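PDB 2P5Z: type VI secretion system component from Escherichia coli O6, which is probably a spike component of the type VI secretion system, related in structure to the T4 phage tail proteins gp27 and gp5. Local coordinates for residues P132-K137 with S176-E181; K137-R142 with I199-D204. All coordinates share one frame; numbering follows the deposited sequence.

Contact 1: P132-K137 with S176-E181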
loop_
_atom_site.group_PDB
_atom_site.type_symbol
_atom_site.label_atom_id
_atom_site.label_comp_id
_atom_site.label_asym_id
_atom_site.label_seq_id
_atom_site.Cartn_x
_atom_site.Cartn_y
_atom_site.Cartn_z
ATOM N N PRO A 132 8.451 16.678 -23.929
ATOM C CA PRO A 132 9.810 17.189 -23.675
ATOM C C PRO A 132 9.917 18.652 -23.273
ATOM O O PRO A 132 10.696 18.985 -22.374
ATOM C CB PRO A 132 10.535 16.955 -25.000
ATOM C CG PRO A 132 9.810 15.820 -25.615
ATOM C CD PRO A 132 8.383 15.986 -25.234
ATOM N N GLN A 133 9.136 19.515 -23.912
ATOM C CA GLN A 133 9.181 20.937 -23.579
ATOM C C GLN A 133 8.715 21.190 -22.142
ATOM O O GLN A 133 9.362 21.954 -21.399
ATOM C CB GLN A 133 8.372 21.755 -24.580
ATOM C CG GLN A 133 9.069 21.949 -25.911
ATOM C CD GLN A 133 8.156 22.553 -26.967
ATOM O OE1 GLN A 133 6.982 22.174 -27.101
ATOM N NE2 GLN A 133 8.692 23.497 -27.726
ATOM N N ILE A 134 7.622 20.528 -21.745
ATOM C CA ILE A 134 7.176 20.570 -20.344
ATOM C C ILE A 134 8.287 20.101 -19.399
ATOM O O ILE A 134 8.597 20.789 -18.407
ATOM C CB ILE A 134 5.869 19.759 -20.114
ATOM C CG1 ILE A 134 4.738 20.328 -20.974
ATOM C CG2 ILE A 134 5.431 19.823 -18.651
ATOM C CD1 ILE A 134 3.467 19.486 -21.032
ATOM N N VAL A 135 8.911 18.962 -19.734
ATOM C CA VAL A 135 9.977 18.407 -18.900
ATOM C C VAL A 135 11.164 19.381 -18.813
ATOM O O VAL A 135 11.607 19.757 -17.709
ATOM C CB VAL A 135 10.391 16.982 -19.356
ATOM C CG1 VAL A 135 11.643 16.529 -18.628
ATOM C CG2 VAL A 135 9.260 16.000 -19.087
ATOM N N GLU A 136 11.621 19.857 -19.966
ATOM C CA GLU A 136 12.637 20.904 -19.980
ATOM C C GLU A 136 12.270 22.172 -19.170
ATOM O O GLU A 136 13.119 22.727 -18.456
ATOM C CB GLU A 136 13.033 21.265 -21.405
ATOM C CG GLU A 136 14.179 22.234 -21.409
ATOM C CD GLU A 136 14.885 22.337 -22.726
ATOM O OE1 GLU A 136 14.667 21.452 -23.586
ATOM O OE2 GLU A 136 15.676 23.302 -22.879
ATOM N N LYS A 137 11.009 22.598 -19.249
ATOM C CA LYS A 137 10.539 23.720 -18.432
ATOM C C LYS A 137 10.694 23.442 -16.962
ATOM O O LYS A 137 11.269 24.258 -16.256
ATOM C CB LYS A 137 9.080 24.082 -18.715
ATOM C CG LYS A 137 8.858 24.952 -19.922
ATOM C CD LYS A 137 7.410 25.428 -19.955
ATOM C CE LYS A 137 7.295 26.881 -20.416
ATOM N NZ LYS A 137 7.336 27.806 -19.226
ATOM N N SER A 176 8.092 12.056 -14.497
ATOM C CA SER A 176 8.297 10.637 -14.766
ATOM C C SER A 176 7.049 10.028 -15.376
ATOM O O SER A 176 7.151 9.246 -16.328
ATOM C CB SER A 176 8.696 9.889 -13.496
ATOM O OG SER A 176 9.798 10.516 -12.855
ATOM N N ARG A 177 5.878 10.419 -14.858
ATOM C CA ARG A 177 4.598 10.002 -15.433
ATOM C C ARG A 177 4.460 10.409 -16.904
ATOM O O ARG A 177 4.118 9.570 -17.750
ATOM C CB ARG A 177 3.428 10.553 -14.631
ATOM C CG ARG A 177 2.088 10.145 -15.206
ATOM C CD ARG A 177 0.900 10.422 -14.275
ATOM N NE ARG A 177 0.679 11.840 -13.976
ATOM C CZ ARG A 177 0.150 12.735 -14.821
ATOM N NH1 ARG A 177 -0.210 12.390 -16.059
ATOM N NH2 ARG A 177 -0.010 13.993 -14.421
ATOM N N LEU A 178 4.774 11.671 -17.214
ATOM C CA LEU A 178 4.663 12.157 -18.590
ATOM C C LEU A 178 5.588 11.419 -19.531
ATOM O O LEU A 178 5.163 11.012 -20.620
ATOM C CB LEU A 178 4.942 13.665 -18.707
ATOM C CG LEU A 178 4.074 14.773 -18.089
ATOM C CD1 LEU A 178 4.475 16.082 -18.698
ATOM C CD2 LEU A 178 2.584 14.554 -18.253
ATOM N N LEU A 179 6.847 11.248 -19.118
ATOM C CA LEU A 179 7.811 10.501 -19.921
ATOM C C LEU A 179 7.400 9.039 -20.094
ATOM O O LEU A 179 7.523 8.480 -21.184
ATOM C CB LEU A 179 9.184 10.573 -19.300
ATOM C CG LEU A 179 9.807 11.962 -19.169
ATOM C CD1 LEU A 179 11.058 11.828 -18.329
ATOM C CD2 LEU A 179 10.123 12.578 -20.525
ATOM N N SER A 180 6.869 8.428 -19.038
ATOM C CA SER A 180 6.556 7.002 -19.126
ATOM C C SER A 180 5.328 6.700 -19.979
ATOM O O SER A 180 5.305 5.674 -20.677
ATOM C CB SER A 180 6.401 6.362 -17.751
ATOM O OG SER A 180 5.128 6.653 -17.214
ATOM N N GLU A 181 4.328 7.588 -19.917
ATOM C CA GLU A 181 3.075 7.430 -20.666
ATOM C C GLU A 181 3.346 7.423 -22.163
ATOM O O GLU A 181 2.636 6.788 -22.930
ATOM C CB GLU A 181 2.073 8.530 -20.292
ATOM C CG GLU A 181 1.079 8.137 -19.195
ATOM C CD GLU A 181 0.539 9.318 -18.390
ATOM O OE1 GLU A 181 0.894 10.470 -18.680
ATOM O OE2 GLU A 181 -0.230 9.089 -17.434
#

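Contact 2: K137-R142 with I199-D204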
loop_
_atom_site.group_PDB
_atom_site.type_symbol
_atom_site.label_atom_id
_atom_site.label_comp_id
_atom_site.label_asym_id
_atom_site.label_seq_id
_atom_site.Cartn_x
_atom_site.Cartn_y
_atom_site.Cartn_z
ATOM N N LYS A 137 11.009 22.598 -19.249
ATOM C CA LYS A 137 10.539 23.720 -18.432
ATOM C C LYS A 137 10.694 23.442 -16.962
ATOM O O LYS A 137 11.269 24.258 -16.256
ATOM C CB LYS A 137 9.080 24.082 -18.715
ATOM C CG LYS A 137 8.858 24.952 -19.922
ATOM C CD LYS A 137 7.410 25.428 -19.955
ATOM C CE LYS A 137 7.295 26.881 -20.416
ATOM N NZ LYS A 137 7.336 27.806 -19.226
ATOM N N ILE A 138 10.200 22.291 -16.503
ATOM C CA ILE A 138 10.308 21.908 -15.082
ATOM C C ILE A 138 11.771 21.893 -14.597
ATOM O O ILE A 138 12.087 22.424 -13.518
ATOM C CB ILE A 138 9.676 20.534 -14.849
ATOM C CG1 ILE A 138 8.166 20.596 -15.070
ATOM C CG2 ILE A 138 9.957 20.030 -13.431
ATOM C CD1 ILE A 138 7.397 20.547 -13.787
ATOM N N LEU A 139 12.647 21.317 -15.427
ATOM C CA LEU A 139 14.092 21.322 -15.187
ATOM C C LEU A 139 14.677 22.727 -15.075
ATOM O O LEU A 139 15.319 23.057 -14.057
ATOM C CB LEU A 139 14.830 20.503 -16.259
ATOM C CG LEU A 139 14.546 18.996 -16.104
ATOM C CD1 LEU A 139 15.173 18.132 -17.187
ATOM C CD2 LEU A 139 14.980 18.531 -14.725
ATOM N N ARG A 140 14.414 23.563 -16.085
ATOM C CA ARG A 140 14.997 24.908 -16.129
ATOM C C ARG A 140 14.375 25.925 -15.170
ATOM O O ARG A 140 15.098 26.689 -14.529
ATOM C CB ARG A 140 14.981 25.459 -17.548
ATOM C CG ARG A 140 15.782 24.634 -18.555
ATOM C CD ARG A 140 15.756 25.343 -19.857
ATOM N NE ARG A 140 16.522 24.734 -20.937
ATOM C CZ ARG A 140 17.817 24.953 -21.143
ATOM N NH1 ARG A 140 18.413 24.378 -22.171
ATOM N NH2 ARG A 140 18.519 25.728 -20.316
ATOM N N GLU A 141 13.053 25.926 -15.042
ATOM C CA GLU A 141 12.393 26.976 -14.263
ATOM C C GLU A 141 12.512 26.790 -12.769
ATOM O O GLU A 141 13.208 27.544 -12.108
ATOM C CB GLU A 141 10.947 27.164 -14.714
ATOM C CG GLU A 141 10.907 27.491 -16.187
ATOM C CD GLU A 141 9.534 27.535 -16.784
ATOM O OE1 GLU A 141 9.458 27.653 -18.023
ATOM O OE2 GLU A 141 8.533 27.460 -16.041
ATOM N N ARG A 142 11.873 25.763 -12.238
ATOM C CA ARG A 142 11.897 25.516 -10.802
ATOM C C ARG A 142 13.238 24.931 -10.285
ATOM O O ARG A 142 13.542 24.991 -9.102
ATOM C CB ARG A 142 10.697 24.623 -10.450
ATOM C CG ARG A 142 10.492 24.306 -8.972
ATOM C CD ARG A 142 10.268 25.538 -8.103
ATOM N NE ARG A 142 10.031 25.124 -6.721
ATOM C CZ ARG A 142 10.807 25.426 -5.685
ATOM N NH1 ARG A 142 11.883 26.193 -5.840
ATOM N NH2 ARG A 142 10.489 24.969 -4.479
ATOM N N ILE A 199 21.572 14.192 -17.141
ATOM C CA ILE A 199 20.406 13.365 -17.497
ATOM C C ILE A 199 20.252 13.230 -19.003
ATOM O O ILE A 199 20.081 14.209 -19.702
ATOM C CB ILE A 199 19.096 14.011 -17.008
ATOM C CG1 ILE A 199 19.200 14.416 -15.535
ATOM C CG2 ILE A 199 17.905 13.091 -17.278
ATOM C CD1 ILE A 199 18.126 15.378 -15.112
ATOM N N GLU A 200 20.278 12.021 -19.528
ATOM C CA GLU A 200 20.125 11.885 -20.950
ATOM C C GLU A 200 18.850 11.170 -21.232
ATOM O O GLU A 200 18.639 10.085 -20.720
ATOM C CB GLU A 200 21.309 11.133 -21.548
ATOM C CG GLU A 200 22.643 11.692 -21.081
ATOM C CD GLU A 200 23.810 11.109 -21.815
ATOM O OE1 GLU A 200 23.640 10.044 -22.451
ATOM O OE2 GLU A 200 24.901 11.726 -21.749
ATOM N N PHE A 201 18.004 11.779 -22.057
ATOM C CA PHE A 201 16.710 11.214 -22.415
ATOM C C PHE A 201 16.784 10.530 -23.771
ATOM O O PHE A 201 17.469 11.014 -24.681
ATOM C CB PHE A 201 15.635 12.304 -22.475
ATOM C CG PHE A 201 15.431 13.063 -21.172
ATOM C CD1 PHE A 201 14.512 12.609 -20.219
ATOM C CD2 PHE A 201 16.108 14.251 -20.928
ATOM C CE1 PHE A 201 14.283 13.314 -19.040
ATOM C CE2 PHE A 201 15.889 14.961 -19.749
ATOM C CZ PHE A 201 14.961 14.485 -18.799
ATOM N N TYR A 202 16.078 9.405 -23.909
ATOM C CA TYR A 202 16.022 8.656 -25.166
ATOM C C TYR A 202 14.673 7.974 -25.268
ATOM O O TYR A 202 14.010 7.764 -24.249
ATOM C CB TYR A 202 17.074 7.542 -25.211
ATOM C CG TYR A 202 18.499 7.963 -25.004
ATOM C CD1 TYR A 202 19.249 8.491 -26.051
ATOM C CD2 TYR A 202 19.094 7.842 -23.763
ATOM C CE1 TYR A 202 20.560 8.857 -25.872
ATOM C CE2 TYR A 202 20.393 8.223 -23.567
ATOM C CZ TYR A 202 21.125 8.727 -24.623
ATOM O OH TYR A 202 22.422 9.127 -24.416
ATOM N N ASP A 203 14.303 7.591 -26.491
ATOM C CA ASP A 203 13.077 6.853 -26.742
ATOM C C ASP A 203 13.242 5.561 -27.550
ATOM O O ASP A 203 12.252 4.844 -27.801
ATOM C CB ASP A 203 11.980 7.751 -27.343
ATOM C CG ASP A 203 12.392 8.467 -28.642
ATOM O OD1 ASP A 203 13.218 7.954 -29.424
ATOM O OD2 ASP A 203 11.829 9.563 -28.902
ATOM N N ASP A 204 14.474 5.258 -27.954
ATOM C CA ASP A 204 14.726 4.007 -28.677
ATOM C C ASP A 204 16.088 3.371 -28.401
ATOM O O ASP A 204 16.929 3.935 -27.687
ATOM C CB ASP A 204 14.526 4.193 -30.191
ATOM C CG ASP A 204 15.698 4.892 -30.862
ATOM O OD1 ASP A 204 16.394 5.719 -30.219
ATOM O OD2 ASP A 204 15.924 4.617 -32.055
#

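Contact 1: P132-K137 with S176-E181
Ile134 meets Leu178, and Val135 meets Leu179, where two helices, 131-140 and 171-182, lie against each other in what is probably the gp27-like part of this chain. Across the two segments each residue meets one partner. CG2 of Ile134 rests 3.9 Å from CD1 of Leu178, with CB of Ile134 close behind it. CG2 of Val135 sits 3.8 Å from CD2 of Leu179, close to CG of the same leucine. In both pairs the side chains run across one another at about a right angle, so methyl group meets methyl group and no polar atom takes part. The backbones stay well apart, the nearest CA atoms being those of Val135 and Leu178 at 8.2 Å, and branched side chains fill the gap. Leu178 reaches over because its CG stands beside the backbone N (chi1 -65°) while CD1 extends the chain further out. For Val135 it is the methyl opposite the carbonyl carbon, CG2, that does the touching.

Val131, one turn earlier in the first helix, also packs on both leucines. Phe152 of strand 150-153 lies against Val135, and Phe201 of strand 196-202 touches both Val135 and Leu179, so both helices rest on the small neighbouring sheet. On the far side of helix 171-182 the interactions become polar: Arg177 NE forms a salt bridge with Glu169, and Ser180 O takes a hydrogen bond from Arg305 of helix 298-308. Ser180 OG turns back on its own helix and donates to Arg177 O at 3.1 Å, 30° off the carbonyl plane, on the same face as Glu181 N.

Contact 2: K137-R142 with I199-D204
Leu139 and Phe201 point at each other from opposite directions, the leucine reaching out of its helix and the phenylalanine up from a strand. The aromatic ring presents its edge: CD1 of Leu139 lies near the ring plane, 4.0 Å from CZ of Phe201 and 4.1 Å from CE2 of Phe201, so it abuts the outer rim instead of lying over a face. The leucine is stretched toward it, CD1 continuing the chain straight on from CA (chi2 176°). Its other methyl, CD2, makes a looser approach to CD1 of Ile199 at 4.5 Å, so the branched end of Leu139 reaches both strand residues.

This is a helix laid on the face of a three-stranded mixed sheet, with 196-202 as the central strand between parallel 150-153 and antiparallel 185-191. Ile199 and Phe201, two residues apart, both turn to the helix side. There CG2 of Ile199 stands 3.5 Å above the plane of the Phe201 ring, toward its rim, while Phe152 of strand 150-153 stacks with the same ring. Backbone hydrogen bonds between Val151 and both Ile199 and Phe201 tie the strand to its parallel neighbour, and Phe150 packs on both Leu139 and Ile199. The alternate residues look the other way, and the Tyr202 ring meets that of Trp185.

How the contacts relate
From the N terminus the chain runs through several strands, the last 124-127, before helix 131-140, which supplies one side of both contacts, Lys137 being common to its two segments. After strand 150-153, the chain returns as helix 171-182, and contact 1 closes a loop of 38 residues. It then runs through strand 185-191 and into 196-202, where contact 2 closes a second loop, of 56 residues. The segments alternate, so the loops cross. Together they bind the two helices to each other and to the three-stranded sheet. Phe201 joins the two sites directly: CE1 of Phe201 lies 3.6 Å from CD1 of Leu179, and CZ of Phe201 lies 3.9 Å from CG1 of Val135.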